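Long-range contact in putative aminomethyltransferase (Leptospirillum rubarum, PDB 3TTG), which is a putative aminomethyltransferase that probably binds folate, as do its relatives of the glycine cleavage T-protein family: residues V26-A32 / V214-S220. Residues are numbered along the deposited sequence; the frame is centred on the assembly and turned at random.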
loop_
_atom_site.group_PDB
_atom_site.type_symbol
_atom_site.label_atom_id
_atom_site.label_comp_id
_atom_site.label_asym_id
_atom_site.label_seq_id
_atom_site.Cartn_x
_atom_site.Cartn_y
_atom_site.Cartn_z
ATOM N N VAL A 26 0.024 -2.498 -20.968
ATOM C CA VAL A 26 0.365 -1.572 -19.850
ATOM C C VAL A 26 1.246 -0.425 -20.298
ATOM O O VAL A 26 1.850 0.247 -19.447
ATOM C CB VAL A 26 1.047 -2.354 -18.721
ATOM C CG1 VAL A 26 0.060 -3.335 -18.111
ATOM C CG2 VAL A 26 2.305 -3.074 -19.213
ATOM N N SER A 27 1.326 -0.173 -21.633
ATOM C CA SER A 27 2.135 0.928 -22.159
ATOM C C SER A 27 1.707 2.308 -21.602
ATOM O O SER A 27 2.522 3.225 -21.569
ATOM C CB SER A 27 2.075 0.964 -23.693
ATOM O OG SER A 27 0.808 1.430 -24.116
ATOM N N ASP A 28 0.441 2.467 -21.224
ATOM C CA ASP A 28 -0.035 3.757 -20.718
ATOM C C ASP A 28 0.426 4.050 -19.260
ATOM O O ASP A 28 0.179 5.161 -18.807
ATOM C CB ASP A 28 -1.556 3.904 -20.840
ATOM C CG ASP A 28 -2.352 2.845 -20.130
ATOM O OD1 ASP A 28 -1.732 1.877 -19.635
ATOM O OD2 ASP A 28 -3.591 2.859 -20.262
ATOM N N THR A 29 1.181 3.147 -18.557
ATOM C CA THR A 29 1.736 3.574 -17.251
ATOM C C THR A 29 2.766 4.673 -17.497
ATOM O O THR A 29 2.959 5.550 -16.658
ATOM C CB THR A 29 2.332 2.431 -16.465
ATOM O OG1 THR A 29 3.543 1.985 -17.083
ATOM C CG2 THR A 29 1.331 1.299 -16.219
ATOM N N ARG A 30 3.368 4.693 -18.714
ATOM C CA ARG A 30 4.362 5.723 -19.082
ATOM C C ARG A 30 3.813 7.139 -18.865
ATOM O O ARG A 30 4.508 8.002 -18.323
ATOM C CB ARG A 30 4.769 5.565 -20.560
ATOM C CG ARG A 30 5.548 4.295 -20.842
ATOM C CD ARG A 30 5.760 4.159 -22.350
ATOM N NE ARG A 30 6.387 2.896 -22.768
ATOM C CZ ARG A 30 7.699 2.636 -22.761
ATOM N NH1 ARG A 30 8.557 3.510 -22.255
ATOM N NH2 ARG A 30 8.158 1.483 -23.228
ATOM N N ILE A 31 2.535 7.351 -19.222
ATOM C CA ILE A 31 1.891 8.654 -19.050
ATOM C C ILE A 31 1.707 8.916 -17.563
ATOM O O ILE A 31 1.910 10.044 -17.104
ATOM C CB ILE A 31 0.552 8.701 -19.826
ATOM C CG1 ILE A 31 0.775 8.469 -21.342
ATOM C CG2 ILE A 31 -0.203 10.025 -19.581
ATOM C CD1 ILE A 31 -0.588 8.085 -22.083
ATOM N N ALA A 32 1.312 7.905 -16.788
ATOM C CA ALA A 32 1.135 8.131 -15.351
ATOM C C ALA A 32 2.460 8.477 -14.660
ATOM O O ALA A 32 2.470 9.324 -13.774
ATOM C CB ALA A 32 0.492 6.937 -14.696
ATOM N N VAL A 214 -3.788 10.156 -17.781
ATOM C CA VAL A 214 -4.380 8.939 -18.328
ATOM C C VAL A 214 -5.333 8.296 -17.346
ATOM O O VAL A 214 -5.067 8.225 -16.151
ATOM C CB VAL A 214 -3.239 7.947 -18.758
ATOM C CG1 VAL A 214 -2.338 7.535 -17.602
ATOM C CG2 VAL A 214 -3.775 6.730 -19.535
ATOM N N LEU A 215 -6.416 7.753 -17.880
ATOM C CA LEU A 215 -7.366 6.970 -17.121
ATOM C C LEU A 215 -6.845 5.537 -17.131
ATOM O O LEU A 215 -6.776 4.884 -18.176
ATOM C CB LEU A 215 -8.763 7.091 -17.718
ATOM C CG LEU A 215 -9.902 6.412 -16.968
ATOM C CD1 LEU A 215 -10.023 6.902 -15.536
ATOM C CD2 LEU A 215 -11.235 6.634 -17.687
ATOM N N LEU A 216 -6.427 5.067 -15.982
ATOM C CA LEU A 216 -5.875 3.713 -15.831
ATOM C C LEU A 216 -7.002 2.700 -15.586
ATOM O O LEU A 216 -7.958 2.984 -14.869
ATOM C CB LEU A 216 -4.907 3.701 -14.653
ATOM C CG LEU A 216 -3.623 4.576 -14.758
ATOM C CD1 LEU A 216 -2.892 4.645 -13.413
ATOM C CD2 LEU A 216 -2.667 4.035 -15.801
ATOM N N ASP A 217 -6.892 1.539 -16.171
ATOM C CA ASP A 217 -7.768 0.419 -15.872
ATOM C C ASP A 217 -7.065 -0.367 -14.720
ATOM O O ASP A 217 -5.922 -0.034 -14.349
ATOM C CB ASP A 217 -8.068 -0.420 -17.169
ATOM C CG ASP A 217 -6.936 -1.241 -17.740
ATOM O OD1 ASP A 217 -5.794 -1.178 -17.181
ATOM O OD2 ASP A 217 -7.129 -1.827 -18.822
ATOM N N GLU A 218 -7.706 -1.400 -14.171
ATOM C CA GLU A 218 -7.143 -2.181 -13.053
ATOM C C GLU A 218 -5.758 -2.760 -13.378
ATOM O O GLU A 218 -4.864 -2.603 -12.552
ATOM C CB GLU A 218 -8.129 -3.296 -12.612
ATOM C CG GLU A 218 -7.572 -4.245 -11.562
ATOM C CD GLU A 218 -8.578 -5.244 -11.010
ATOM O OE1 GLU A 218 -9.627 -5.456 -11.665
ATOM O OE2 GLU A 218 -8.314 -5.820 -9.925
ATOM N N SER A 219 -5.548 -3.363 -14.573
ATOM C CA SER A 219 -4.240 -3.966 -14.920
ATOM C C SER A 219 -3.118 -2.914 -15.044
ATOM O O SER A 219 -1.980 -3.183 -14.638
ATOM C CB SER A 219 -4.330 -4.827 -16.195
ATOM O OG SER A 219 -4.386 -4.089 -17.404
ATOM N N SER A 220 -3.411 -1.739 -15.605
ATOM C CA SER A 220 -2.403 -0.675 -15.727
ATOM C C SER A 220 -2.147 -0.017 -14.367
ATOM O O SER A 220 -1.014 0.319 -14.066
ATOM C CB SER A 220 -2.812 0.371 -16.762
ATOM O OG SER A 220 -2.765 -0.201 -18.060
HETATM O O HOH W 1 -5.276 1.876 -18.850
#
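In its first torsion D28 CG stands between the backbone N and the carbonyl carbon (chi1 58°), and S220 turns its hydroxyl beside its own backbone N (chi1 -69°) to meet the carboxylate. S220 OG donates to D28 OD1 at 2.8 Å, and D28 OD1 receives it on its syn lone pair, on the side of the other carboxylate oxygen. A water next to D28 OD2 accepts from D217 N at 3.1 Å and gives a weak bond to L215 O; its approach to D28 OD2 is too short to be trusted as a bond. Were D28 an alanine, the S220 hydroxyl would probably be left without its carboxylate acceptor, and V214 CG2 without the carboxylate it packs beside. Both segments belong to the folate-binding domain: a type I turn from V26 to T29 leads into helix 29-34, while strand 214-215, outermost in a mixed sheet beside strand 37-39, runs on into helix 218-227. D217 is the N-cap of that second helix, its OD1 accepting from S220 N at 2.9 Å with an N-H...O angle of 160°, so S220 is gripped through backbone and side chain alike. Beyond the polar centre, V214 crosses D28 at about a right angle, V214 CG2 lying 3.8 Å from D28 CB. V214 CB rests 3.8 Å from I31 CG2, and V214 CG1 reaches A32 CB at 4.1 Å. On the helix 218-227 side, T29 brings CG2 to 3.3 Å from S220 O, while its hydroxyl hydrogen-bonds to the E227 side chain farther along that helix.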